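Local structure of beta-N-acetylglucosaminidase-like protein Glycoside hydrolase family 20 (Flavobacterium johnsoniae, 6YHH) at residues A277-P282 / E317-D322; V183-W188 / P234-A239; T283-N288 / D324-I329; W366-T371 / S382-N387. The protein probably acts as a glycoside hydrolase family 20 beta-N-acetylhexosaminidase, cleaving N-acetylglucosamine from chitin-derived oligosaccharides during bacterial chitin degradation. All blocks are in the same frame, centred on the assembly; numbering follows the deposited sequence.

Contact 1 (A277-P282 / E317-D322); sequences AGIFSP and ENEGKD
Two loops of the family 20 (β/α)8-barrel domain meet here beside the predicted proton donor, Glu317, which follows strand 310-312. The tight part is built round Ile279, whose CB bond points toward the opposite loop. Its CD1 comes within 3.5 Å of Glu317 OE2, and the two side chains cross at roughly a right angle, with the Glu317 chain extended beyond CG. The other branch, CG2, lies anti to the backbone N and meets the carboxylate of Glu319, 3.6 Å from its CD. Ile279, exposed as it is, thus touches two acidic side chains. Elsewhere the backbones stand apart and water fills in. One water donates to Gly278 O and, over 2.8 Å, to Glu317 OE1; a second lies between Phe280 O and Glu317 O. Glu317 OE1 also has a weak hydrogen bond to a bound Tris molecule, probably from the crystallisation liquor, which may mark the substrate pocket. An alanine here would take away the carboxylate, and would probably leave the first water short of an acceptor, Ile279 without its closest partner and the enzyme without its presumed acid. At the loose end a third water accepts from Asp322 N and donates to Ser281 O. A fourth sits 2.7 Å from Ser281 OG and donates to Asp322 OD2, while OD2 itself is 3.4 Å from Ser281 O, two acceptors that are not hydrogen-bonded.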
loop_
_atom_site.group_PDB
_atom_site.type_symbol
_atom_site.label_atom_id
_atom_site.label_comp_id
_atom_site.label_asym_id
_atom_site.label_seq_id
_atom_site.Cartn_x
_atom_site.Cartn_y
_atom_site.Cartn_z
ATOM N N ALA A 277 13.016 -12.024 19.397
ATOM C CA ALA A 277 12.931 -10.840 20.183
ATOM C C ALA A 277 13.596 -11.028 21.523
ATOM O O ALA A 277 13.706 -12.174 22.021
ATOM C CB ALA A 277 11.461 -10.515 20.414
ATOM N N GLY A 278 13.960 -9.910 22.147
ATOM C CA GLY A 278 14.527 -9.999 23.504
ATOM C C GLY A 278 15.697 -9.051 23.721
ATOM O O GLY A 278 15.855 -8.093 23.016
ATOM N N ILE A 279 16.359 -9.278 24.839
ATOM C CA ILE A 279 17.530 -8.533 25.248
ATOM C C ILE A 279 18.687 -9.462 25.089
ATOM O O ILE A 279 18.681 -10.577 25.704
ATOM C CB ILE A 279 17.442 -8.050 26.714
ATOM C CG1 ILE A 279 16.206 -7.195 26.912
ATOM C CG2 ILE A 279 18.708 -7.267 27.016
ATOM C CD1 ILE A 279 15.889 -6.816 28.360
ATOM N N PHE A 280 19.702 -9.075 24.344
ATOM C CA PHE A 280 20.792 -9.962 23.977
ATOM C C PHE A 280 22.115 -9.470 24.525
ATOM O O PHE A 280 22.282 -8.251 24.852
ATOM C CB PHE A 280 20.812 -10.192 22.450
ATOM C CG PHE A 280 19.504 -10.829 21.956
ATOM C CD1 PHE A 280 19.282 -12.198 22.067
ATOM C CD2 PHE A 280 18.477 -10.038 21.529
ATOM C CE1 PHE A 280 18.030 -12.745 21.745
ATOM C CE2 PHE A 280 17.261 -10.578 21.160
ATOM C CZ PHE A 280 17.035 -11.928 21.261
ATOM N N SER A 281 23.081 -10.398 24.617
ATOM C CA SER A 281 24.385 -10.064 25.151
ATOM C C SER A 281 25.439 -9.343 24.257
ATOM O O SER A 281 26.341 -8.725 24.812
ATOM C CB SER A 281 25.001 -11.321 25.732
ATOM O OG SER A 281 25.302 -12.214 24.746
ATOM N N PRO A 282 25.368 -9.422 22.923
ATOM C CA PRO A 282 26.465 -8.848 22.157
ATOM C C PRO A 282 26.542 -7.303 22.338
ATOM O O PRO A 282 25.545 -6.603 22.213
ATOM C CB PRO A 282 26.112 -9.202 20.698
ATOM C CG PRO A 282 25.354 -10.505 20.826
ATOM C CD PRO A 282 24.525 -10.291 22.060
ATOM N N GLU A 317 19.707 -0.967 27.587
ATOM C CA GLU A 317 19.752 -2.409 27.773
ATOM C C GLU A 317 21.067 -3.102 27.477
ATOM O O GLU A 317 21.064 -4.255 27.070
ATOM C CB GLU A 317 18.610 -3.107 26.988
ATOM C CG GLU A 317 17.188 -2.685 27.392
ATOM C CD GLU A 317 16.128 -3.426 26.580
ATOM O OE1 GLU A 317 16.323 -3.686 25.382
ATOM O OE2 GLU A 317 15.041 -3.689 27.146
ATOM N N ASN A 318 22.181 -2.475 27.887
ATOM C CA ASN A 318 23.447 -3.183 27.998
ATOM C C ASN A 318 23.367 -3.925 29.343
ATOM O O ASN A 318 23.499 -3.289 30.378
ATOM C CB ASN A 318 24.576 -2.187 27.953
ATOM C CG ASN A 318 25.928 -2.844 28.236
ATOM O OD1 ASN A 318 26.058 -4.041 28.237
ATOM N ND2 ASN A 318 26.910 -2.024 28.467
ATOM N N GLU A 319 23.142 -5.208 29.352
ATOM C CA GLU A 319 23.093 -5.859 30.684
ATOM C C GLU A 319 24.447 -6.176 31.297
ATOM O O GLU A 319 24.571 -6.579 32.460
ATOM C CB GLU A 319 22.259 -7.103 30.567
ATOM C CG GLU A 319 20.802 -6.696 30.472
ATOM C CD GLU A 319 19.867 -7.882 30.396
ATOM O OE1 GLU A 319 18.751 -7.680 30.868
ATOM O OE2 GLU A 319 20.241 -8.998 29.867
ATOM N N GLY A 320 25.493 -5.949 30.528
ATOM C CA GLY A 320 26.767 -5.799 31.154
ATOM C C GLY A 320 27.522 -7.144 31.383
ATOM O O GLY A 320 28.651 -7.107 31.868
ATOM N N LYS A 321 26.966 -8.262 30.960
ATOM C CA LYS A 321 27.580 -9.590 31.275
ATOM C C LYS A 321 28.924 -9.791 30.576
ATOM O O LYS A 321 29.897 -10.216 31.229
ATOM C CB LYS A 321 26.628 -10.736 31.022
ATOM C CG LYS A 321 25.357 -10.807 31.911
ATOM C CD LYS A 321 25.559 -10.576 33.389
ATOM C CE LYS A 321 24.329 -10.872 34.260
ATOM N NZ LYS A 321 24.495 -10.109 35.560
ATOM N N ASP A 322 29.022 -9.481 29.280
ATOM C CA ASP A 322 30.324 -9.596 28.621
ATOM C C ASP A 322 31.340 -8.605 29.179
ATOM O O ASP A 322 32.556 -8.939 29.337
ATOM C CB ASP A 322 30.183 -9.421 27.127
ATOM C CG ASP A 322 29.476 -10.585 26.436
ATOM O OD1 ASP A 322 29.162 -11.668 27.036
ATOM O OD2 ASP A 322 29.267 -10.429 25.183
HETATM O O HOH W 1 14.993 -5.543 23.778
HETATM O O HOH W 2 21.555 -5.581 24.561
HETATM O O HOH W 3 26.974 -8.725 27.489
HETATM O O HOH W 4 27.659 -11.884 23.472
#

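Contact 2 (V183-W188 / P234-A239)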
loop_
_atom_site.group_PDB
_atom_site.type_symbol
_atom_site.label_atom_id
_atom_site.label_comp_id
_atom_site.label_asym_id
_atom_site.label_seq_id
_atom_site.Cartn_x
_atom_site.Cartn_y
_atom_site.Cartn_z
ATOM N N VAL A 183 19.054 0.543 13.394
ATOM C CA VAL A 183 19.923 -0.542 13.737
ATOM C C VAL A 183 19.483 -1.172 15.051
ATOM O O VAL A 183 19.088 -0.450 15.984
ATOM C CB VAL A 183 21.402 -0.056 13.937
ATOM C CG1 VAL A 183 22.261 -1.303 14.137
ATOM C CG2 VAL A 183 21.845 0.868 12.755
ATOM N N ASP A 184 19.498 -2.509 15.117
ATOM C CA ASP A 184 19.287 -3.211 16.347
ATOM C C ASP A 184 19.851 -4.620 16.130
ATOM O O ASP A 184 20.612 -4.879 15.123
ATOM C CB ASP A 184 17.795 -3.188 16.749
ATOM C CG ASP A 184 17.592 -3.230 18.222
ATOM O OD1 ASP A 184 17.886 -4.314 18.818
ATOM O OD2 ASP A 184 17.190 -2.235 18.822
ATOM N N ASP A 185 19.572 -5.534 17.051
ATOM C CA ASP A 185 20.149 -6.883 16.975
ATOM C C ASP A 185 19.736 -7.657 15.700
ATOM O O ASP A 185 20.423 -8.555 15.227
ATOM C CB ASP A 185 19.719 -7.739 18.183
ATOM C CG ASP A 185 20.285 -7.232 19.505
ATOM O OD1 ASP A 185 21.528 -7.385 19.700
ATOM O OD2 ASP A 185 19.427 -6.723 20.292
ATOM N N GLN A 186 18.573 -7.276 15.198
ATOM C CA GLN A 186 17.879 -7.970 14.127
ATOM C C GLN A 186 18.195 -7.400 12.728
ATOM O O GLN A 186 17.566 -7.817 11.744
ATOM C CB GLN A 186 16.364 -7.909 14.396
ATOM C CG GLN A 186 15.941 -8.656 15.620
ATOM C CD GLN A 186 16.156 -7.931 16.945
ATOM O OE1 GLN A 186 16.556 -6.778 17.002
ATOM N NE2 GLN A 186 15.934 -8.636 18.011
ATOM N N GLY A 187 19.093 -6.381 12.669
ATOM C CA GLY A 187 19.505 -5.867 11.385
ATOM C C GLY A 187 19.927 -4.422 11.403
ATOM O O GLY A 187 19.457 -3.658 12.190
ATOM N N TRP A 188 20.882 -4.128 10.514
ATOM C CA TRP A 188 21.422 -2.815 10.200
ATOM C C TRP A 188 20.829 -2.290 8.909
ATOM O O TRP A 188 20.875 -3.016 7.876
ATOM C CB TRP A 188 22.976 -2.946 9.998
ATOM C CG TRP A 188 23.616 -1.715 9.550
ATOM C CD1 TRP A 188 23.641 -1.253 8.298
ATOM C CD2 TRP A 188 24.322 -0.741 10.340
ATOM N NE1 TRP A 188 24.256 -0.051 8.245
ATOM C CE2 TRP A 188 24.694 0.286 9.483
ATOM C CE3 TRP A 188 24.639 -0.638 11.693
ATOM C CZ2 TRP A 188 25.384 1.430 9.939
ATOM C CZ3 TRP A 188 25.319 0.447 12.139
ATOM C CH2 TRP A 188 25.658 1.487 11.272
ATOM N N PRO A 234 26.093 0.870 23.059
ATOM C CA PRO A 234 26.838 -0.295 22.635
ATOM C C PRO A 234 26.149 -1.638 22.826
ATOM O O PRO A 234 26.667 -2.662 22.354
ATOM C CB PRO A 234 28.112 -0.239 23.533
ATOM C CG PRO A 234 27.512 0.231 24.842
ATOM C CD PRO A 234 26.459 1.245 24.450
ATOM N N GLY A 235 24.978 -1.616 23.441
ATOM C CA GLY A 235 24.165 -2.822 23.603
ATOM C C GLY A 235 23.423 -3.060 22.270
ATOM O O GLY A 235 23.655 -2.342 21.266
ATOM N N HIS A 236 22.593 -4.107 22.216
ATOM C CA HIS A 236 21.807 -4.384 21.015
ATOM C C HIS A 236 22.774 -4.477 19.837
ATOM O O HIS A 236 22.431 -4.098 18.690
ATOM C CB HIS A 236 20.758 -3.245 20.794
ATOM C CG HIS A 236 19.529 -3.382 21.654
ATOM N ND1 HIS A 236 19.411 -2.957 22.964
ATOM C CD2 HIS A 236 18.338 -3.947 21.347
ATOM C CE1 HIS A 236 18.205 -3.275 23.410
ATOM N NE2 HIS A 236 17.561 -3.881 22.445
ATOM N N GLY A 237 23.923 -5.116 20.090
ATOM C CA GLY A 237 25.016 -5.113 19.112
ATOM C C GLY A 237 25.103 -6.280 18.174
ATOM O O GLY A 237 26.105 -6.388 17.466
ATOM N N SER A 238 24.105 -7.182 18.143
ATOM C CA SER A 238 24.265 -8.468 17.399
ATOM C C SER A 238 24.639 -8.301 15.934
ATOM O O SER A 238 25.461 -9.045 15.399
ATOM C CB SER A 238 23.059 -9.410 17.544
ATOM O OG SER A 238 22.699 -9.578 18.886
ATOM N N ALA A 239 23.932 -7.403 15.250
ATOM C CA ALA A 239 24.091 -7.196 13.857
ATOM C C ALA A 239 25.365 -6.469 13.559
ATOM O O ALA A 239 26.137 -6.942 12.708
ATOM C CB ALA A 239 22.935 -6.406 13.324
HETATM O O HOH W 5 23.315 -4.562 16.139
#
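The imidazole of His236 has the carboxylate of Asp184 at its edge, the two planes almost perpendicular at 85° and OD1 near the ring plane beside CD2, though the closeness of Asp184 OD1 to His236 CD2 is unreliable in the model. Asp185 reaches the same ring obliquely, OD2 lying 3.2 Å from His236 CD2. Trp188, the other flat group, carries Val183 CG2 over one face, 3.3 Å above its plane and displaced toward the rim, while its NE1 is bonded to Ile190 O. The strongest link between the segments is Asp185 OD1, gripped twice by one residue. Ser238 N approaches its anti lone pair at 3.0 Å with a fairly straight N-H angle of 158°. Ser238 OG donates to the same oxygen over 2.6 Å, coming from above the carboxylate plane. Alongside, the methyl of Ala239 presses against the hairpin turn, its CB 3.3 Å from Asp184 O. A water donates to His236 O at 2.7 Å and makes weaker bonds to Asp184 O and Ala239 N. The turn itself is type I, from Asp184 to Gly187, closed by backbone bonds in both directions between its ends. Asp184 OD2 turns to His181, and His236 ND1 bonds weakly to Asp316 O. The His236 side chain lies about 3 Å from both that of the predicted acid Glu317 and a bound Tris, consistent with a place in the wall of the active-site pocket, with Asp185 and Ser238 behind it, at the carboxyl ends of the TIM-barrel strands.

Contact 3 (T283-N288 / D324-I329)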
loop_
_atom_site.group_PDB
_atom_site.type_symbol
_atom_site.label_atom_id
_atom_site.label_comp_id
_atom_site.label_asym_id
_atom_site.label_seq_id
_atom_site.Cartn_x
_atom_site.Cartn_y
_atom_site.Cartn_z
ATOM N N THR A 283 27.700 -6.847 22.722
ATOM C CA THR A 283 27.917 -5.483 23.145
ATOM C C THR A 283 29.256 -5.007 22.589
ATOM O O THR A 283 30.324 -5.689 22.741
ATOM C CB THR A 283 27.983 -5.373 24.724
ATOM O OG1 THR A 283 26.880 -6.043 25.321
ATOM C CG2 THR A 283 27.942 -3.953 25.217
ATOM N N LEU A 284 29.269 -3.795 22.065
ATOM C CA LEU A 284 30.544 -3.182 21.657
ATOM C C LEU A 284 31.505 -2.989 22.812
ATOM O O LEU A 284 31.092 -2.734 23.938
ATOM C CB LEU A 284 30.278 -1.823 21.063
ATOM C CG LEU A 284 29.765 -1.861 19.641
ATOM C CD1 LEU A 284 29.148 -3.056 18.962
ATOM C CD2 LEU A 284 29.491 -0.444 19.085
ATOM N N ASP A 285 32.784 -3.124 22.495
ATOM C CA ASP A 285 33.864 -3.053 23.496
ATOM C C ASP A 285 34.369 -1.642 23.649
ATOM O O ASP A 285 35.114 -1.127 22.793
ATOM C CB ASP A 285 34.998 -4.047 23.127
ATOM C CG ASP A 285 36.158 -4.047 24.102
ATOM O OD1 ASP A 285 36.200 -3.258 25.072
ATOM O OD2 ASP A 285 37.086 -4.894 23.862
ATOM N N PRO A 286 34.068 -1.009 24.802
ATOM C CA PRO A 286 34.476 0.387 24.981
ATOM C C PRO A 286 35.975 0.564 25.353
ATOM O O PRO A 286 36.386 1.723 25.499
ATOM C CB PRO A 286 33.640 0.821 26.159
ATOM C CG PRO A 286 33.525 -0.409 27.019
ATOM C CD PRO A 286 33.442 -1.538 26.012
ATOM N N SER A 287 36.670 -0.555 25.498
ATOM C CA SER A 287 38.117 -0.541 25.766
ATOM C C SER A 287 38.921 -0.648 24.508
ATOM O O SER A 287 40.169 -0.477 24.542
ATOM C CB SER A 287 38.423 -1.654 26.773
ATOM O OG SER A 287 38.584 -2.921 26.213
ATOM N N ASN A 288 38.290 -0.941 23.375
ATOM C CA ASN A 288 39.031 -1.249 22.165
ATOM C C ASN A 288 39.068 -0.009 21.323
ATOM O O ASN A 288 38.031 0.498 20.893
ATOM C CB ASN A 288 38.319 -2.402 21.407
ATOM C CG ASN A 288 39.067 -2.899 20.195
ATOM O OD1 ASN A 288 39.918 -2.204 19.594
ATOM N ND2 ASN A 288 38.736 -4.116 19.788
ATOM N N ASP A 324 31.466 -7.489 32.309
ATOM C CA ASP A 324 31.853 -8.041 33.624
ATOM C C ASP A 324 32.895 -9.151 33.468
ATOM O O ASP A 324 33.757 -9.309 34.334
ATOM C CB ASP A 324 30.622 -8.590 34.313
ATOM C CG ASP A 324 29.676 -7.549 34.811
ATOM O OD1 ASP A 324 29.986 -6.357 34.893
ATOM O OD2 ASP A 324 28.550 -8.017 35.167
ATOM N N ALA A 325 32.797 -9.945 32.419
ATOM C CA ALA A 325 33.635 -11.135 32.251
ATOM C C ALA A 325 34.948 -10.823 31.610
ATOM O O ALA A 325 35.803 -11.652 31.634
ATOM C CB ALA A 325 32.912 -12.119 31.373
ATOM N N ASN A 326 35.130 -9.647 31.002
ATOM C CA ASN A 326 36.268 -9.423 30.143
ATOM C C ASN A 326 37.344 -8.739 30.979
ATOM O O ASN A 326 37.205 -7.605 31.395
ATOM C CB ASN A 326 35.850 -8.548 28.960
ATOM C CG ASN A 326 36.986 -8.303 27.964
ATOM O OD1 ASN A 326 38.143 -8.084 28.373
ATOM N ND2 ASN A 326 36.681 -8.294 26.657
ATOM N N PRO A 327 38.447 -9.448 31.261
ATOM C CA PRO A 327 39.517 -8.860 32.067
ATOM C C PRO A 327 40.106 -7.525 31.545
ATOM O O PRO A 327 40.425 -6.656 32.338
ATOM C CB PRO A 327 40.586 -9.975 31.997
ATOM C CG PRO A 327 39.870 -11.186 31.706
ATOM C CD PRO A 327 38.787 -10.791 30.781
ATOM N N LYS A 328 40.169 -7.340 30.227
ATOM C CA LYS A 328 40.607 -6.100 29.622
ATOM C C LYS A 328 39.692 -4.951 29.887
ATOM O O LYS A 328 40.163 -3.836 30.098
ATOM C CB LYS A 328 40.789 -6.216 28.127
ATOM C CG LYS A 328 41.946 -7.133 27.823
ATOM C CD LYS A 328 42.104 -7.510 26.375
ATOM C CE LYS A 328 43.583 -7.836 26.122
ATOM N NZ LYS A 328 43.701 -8.750 24.985
ATOM N N ILE A 329 38.378 -5.188 29.836
ATOM C CA ILE A 329 37.410 -4.143 30.116
ATOM C C ILE A 329 37.498 -3.821 31.607
ATOM O O ILE A 329 37.407 -2.677 32.015
ATOM C CB ILE A 329 36.003 -4.594 29.668
ATOM C CG1 ILE A 329 36.031 -4.742 28.120
ATOM C CG2 ILE A 329 34.905 -3.619 30.163
ATOM C CD1 ILE A 329 34.754 -5.218 27.460
HETATM O O HOH W 6 38.874 -6.249 25.040
#
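Ile329 forms the centre of the first shell, its CG1 and CD1 lying across the carboxylate of Asp285. CG1 is 3.4 Å from Asp285 OD1, and the two side chains slide past each other in opposite directions. CG1 also lies 3.7 Å from Ser287 OG, and CD1 touches the ring of Pro286 at CD, 4.2 Å away. The oxygen against which the isoleucine packs is already engaged inside its own loop. Ser287 N donates to Asp285 OD1 over 2.8 Å, arriving from above the carboxylate plane at an N-H angle of 151°, an Asx turn. Ser287 OG, placed in the crowded position between backbone N and carbonyl carbon, folds back to the syn lone pair of the same oxygen at 2.7 Å. In the TIM-barrel domain this loop leads into helix 289-302: a type I turn from Asp285 to Asn288 brings Asn288 to the N-cap, where its OD1 accepts from Lys290 N. The facing helix 327-335 has a cap of its own, Asn326, whose OD1 takes Ile329 N at 3.3 Å and, weakly, Lys328 N. This capping fixes the first turn from which Ile329 projects. Asn326 ND2 is bonded to Ser249 O, and a water that donates to Asp285 OD2 accepts weakly from the same ND2. Farther out, Trp323 and Leu344 pack on both Pro286 and Ile329, joining helices 321-325 and 341-358 to the pair.

Contact 4 (W366-T371 / S382-N387); sequences WEEILT and SWRGPN
Trp383 is overlapped on one face by Arg384, whose CG stands 3.2 Å above the plane over the centre of the indole ring. On the opposite side Trp366 presents its edge in an offset edge-to-face pair, its six-membered ring and the five-membered ring of Trp383 standing at 78° with centroids 5.2 Å apart. Trp366 NE1 is bonded to Glu230 OE2. The indole's rotation is fixed by its N-H: Trp383 NE1 donates to Glu368 OE1 over 2.9 Å in an almost straight bond of 175°, nearly in the ring plane. A bend at chi2 brings the Glu368 carboxylate to this edge, and its OE2 lies 3.3 Å from Trp383 CZ2 while accepting from Glu317 N. Glu367, its CG in the crowded position but extended beyond, reaches the backbone that follows strand 379-382. Its OE1 takes Trp383 N at its anti lone pair, 2.8 Å away, and Arg384 N from above the carboxylate plane at 2.9 Å and 173°; Ser395 OG is a further partner. OE2 packs on Arg384 CD and makes a long salt bridge of 3.8 Å to Arg384 NH1. An alanine in place of Glu367 would remove the acceptor of both N-H groups, and would probably loosen the backbone at Trp383 and Arg384, and with it the indole. The Trp383 side chain lies about 4 Å from that of the predicted acid Glu317 and from a bound Tris, consistent with an aromatic wall of the sugar pocket. So many donors would probably keep Glu367 ionised, and Glu368 probably couples the indole's position to the backbone of Glu317.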
loop_
_atom_site.group_PDB
_atom_site.type_symbol
_atom_site.label_atom_id
_atom_site.label_comp_id
_atom_site.label_asym_id
_atom_site.label_seq_id
_atom_site.Cartn_x
_atom_site.Cartn_y
_atom_site.Cartn_z
ATOM N N TRP A 366 19.015 6.888 25.116
ATOM C CA TRP A 366 18.104 6.312 26.096
ATOM C C TRP A 366 18.658 6.534 27.521
ATOM O O TRP A 366 19.861 6.702 27.719
ATOM C CB TRP A 366 17.932 4.822 25.826
ATOM C CG TRP A 366 17.334 4.545 24.452
ATOM C CD1 TRP A 366 17.960 3.914 23.419
ATOM C CD2 TRP A 366 15.987 4.822 23.992
ATOM N NE1 TRP A 366 17.140 3.909 22.325
ATOM C CE2 TRP A 366 15.927 4.442 22.649
ATOM C CE3 TRP A 366 14.825 5.401 24.574
ATOM C CZ2 TRP A 366 14.794 4.570 21.886
ATOM C CZ3 TRP A 366 13.691 5.492 23.816
ATOM C CH2 TRP A 366 13.669 5.069 22.489
ATOM N N GLU A 367 17.768 6.625 28.487
ATOM C CA GLU A 367 18.097 7.134 29.825
ATOM C C GLU A 367 19.298 6.479 30.502
ATOM O O GLU A 367 19.917 7.106 31.396
ATOM C CB GLU A 367 16.829 7.035 30.685
ATOM C CG GLU A 367 16.422 5.612 31.025
ATOM C CD GLU A 367 15.179 5.565 31.839
ATOM O OE1 GLU A 367 14.133 5.949 31.290
ATOM O OE2 GLU A 367 15.262 5.128 33.029
ATOM N N GLU A 368 19.599 5.231 30.175
ATOM C CA GLU A 368 20.792 4.565 30.738
ATOM C C GLU A 368 22.061 5.336 30.607
ATOM O O GLU A 368 22.967 5.168 31.483
ATOM C CB GLU A 368 20.986 3.144 30.268
ATOM C CG GLU A 368 19.811 2.231 30.620
ATOM C CD GLU A 368 18.752 2.069 29.531
ATOM O OE1 GLU A 368 18.392 3.105 28.900
ATOM O OE2 GLU A 368 18.244 0.895 29.346
ATOM N N ILE A 369 22.157 6.219 29.617
ATOM C CA ILE A 369 23.366 6.993 29.436
ATOM C C ILE A 369 23.649 8.004 30.533
ATOM O O ILE A 369 24.797 8.502 30.665
ATOM C CB ILE A 369 23.500 7.695 28.045
ATOM C CG1 ILE A 369 22.481 8.809 27.852
ATOM C CG2 ILE A 369 23.403 6.630 26.916
ATOM C CD1 ILE A 369 22.796 9.724 26.686
ATOM N N LEU A 370 22.635 8.341 31.297
ATOM C CA LEU A 370 22.795 9.351 32.328
ATOM C C LEU A 370 23.437 8.814 33.620
ATOM O O LEU A 370 22.787 8.118 34.397
ATOM C CB LEU A 370 21.423 10.001 32.584
ATOM C CG LEU A 370 21.330 11.119 33.598
ATOM C CD1 LEU A 370 22.422 12.129 33.442
ATOM C CD2 LEU A 370 19.964 11.780 33.794
ATOM N N THR A 371 24.730 9.130 33.732
ATOM C CA THR A 371 25.467 9.140 34.992
ATOM C C THR A 371 26.174 10.496 35.095
ATOM O O THR A 371 26.099 11.304 34.188
ATOM C CB THR A 371 26.381 7.956 35.189
ATOM O OG1 THR A 371 27.430 8.011 34.232
ATOM C CG2 THR A 371 25.600 6.643 35.097
ATOM N N SER A 382 13.721 9.375 28.157
ATOM C CA SER A 382 13.123 8.675 29.256
ATOM C C SER A 382 12.118 7.629 28.776
ATOM O O SER A 382 11.072 7.983 28.213
ATOM C CB SER A 382 12.407 9.697 30.165
ATOM O OG SER A 382 11.760 9.068 31.266
ATOM N N TRP A 383 12.394 6.369 29.095
ATOM C CA TRP A 383 11.610 5.233 28.610
ATOM C C TRP A 383 11.220 4.170 29.623
ATOM O O TRP A 383 10.183 3.437 29.385
ATOM C CB TRP A 383 12.320 4.571 27.445
ATOM C CG TRP A 383 13.461 3.682 27.826
ATOM C CD1 TRP A 383 14.737 4.047 27.970
ATOM C CD2 TRP A 383 13.432 2.247 27.994
ATOM N NE1 TRP A 383 15.547 2.962 28.251
ATOM C CE2 TRP A 383 14.774 1.832 28.264
ATOM C CE3 TRP A 383 12.419 1.279 27.985
ATOM C CZ2 TRP A 383 15.104 0.506 28.507
ATOM C CZ3 TRP A 383 12.763 -0.040 28.183
ATOM C CH2 TRP A 383 14.088 -0.409 28.497
ATOM N N ARG A 384 11.908 4.114 30.760
ATOM C CA ARG A 384 11.648 3.072 31.756
ATOM C C ARG A 384 10.592 3.460 32.741
ATOM O O ARG A 384 10.473 4.616 33.132
ATOM C CB ARG A 384 12.971 2.679 32.399
ATOM C CG ARG A 384 13.968 2.152 31.397
ATOM C CD ARG A 384 15.311 1.917 31.999
ATOM N NE ARG A 384 15.200 0.886 32.946
ATOM C CZ ARG A 384 15.976 0.884 34.010
ATOM N NH1 ARG A 384 16.840 1.908 34.191
ATOM N NH2 ARG A 384 15.866 -0.111 34.877
ATOM N N GLY A 385 9.856 2.464 33.190
ATOM C CA GLY A 385 8.730 2.657 34.072
ATOM C C GLY A 385 8.387 1.323 34.727
ATOM O O GLY A 385 9.253 0.486 34.940
ATOM N N PRO A 386 7.126 1.084 35.027
ATOM C CA PRO A 386 6.805 -0.138 35.766
ATOM C C PRO A 386 7.160 -1.464 35.110
ATOM O O PRO A 386 7.446 -2.419 35.789
ATOM C CB PRO A 386 5.281 -0.021 36.010
ATOM C CG PRO A 386 4.807 0.915 34.911
ATOM C CD PRO A 386 5.952 1.922 34.795
ATOM N N ASN A 387 7.139 -1.521 33.787
ATOM C CA ASN A 387 7.594 -2.737 33.084
ATOM C C ASN A 387 9.078 -3.097 33.347
ATOM O O ASN A 387 9.471 -4.250 33.161
ATOM C CB ASN A 387 7.381 -2.629 31.572
ATOM C CG ASN A 387 5.937 -2.549 31.163
ATOM O OD1 ASN A 387 5.004 -2.827 31.941
ATOM N ND2 ASN A 387 5.709 -2.125 29.935
#

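Contact 1 is at the surface and is bridged by water, whereas contacts 2, 3 and 4 are buried. Contacts 1, 2 and 4 surround the predicted acid: Glu317 OE1 packs on His236, and Glu317 N probably bonds to Glu368 OE2, although contacts 2 and 4 do not touch each other. In contacts 2 and 4 the direct bonds run to carboxylates. Contact 3, away from the annotated sites, instead meets through an aliphatic side chain and has no direct polar bond between its segments, only a weak water bridge. It shares helix 321-325 with contact 1, and the two alternate along the chain. Residues 277-288 run on from contact 1 to contact 3, both of which touch 234-239.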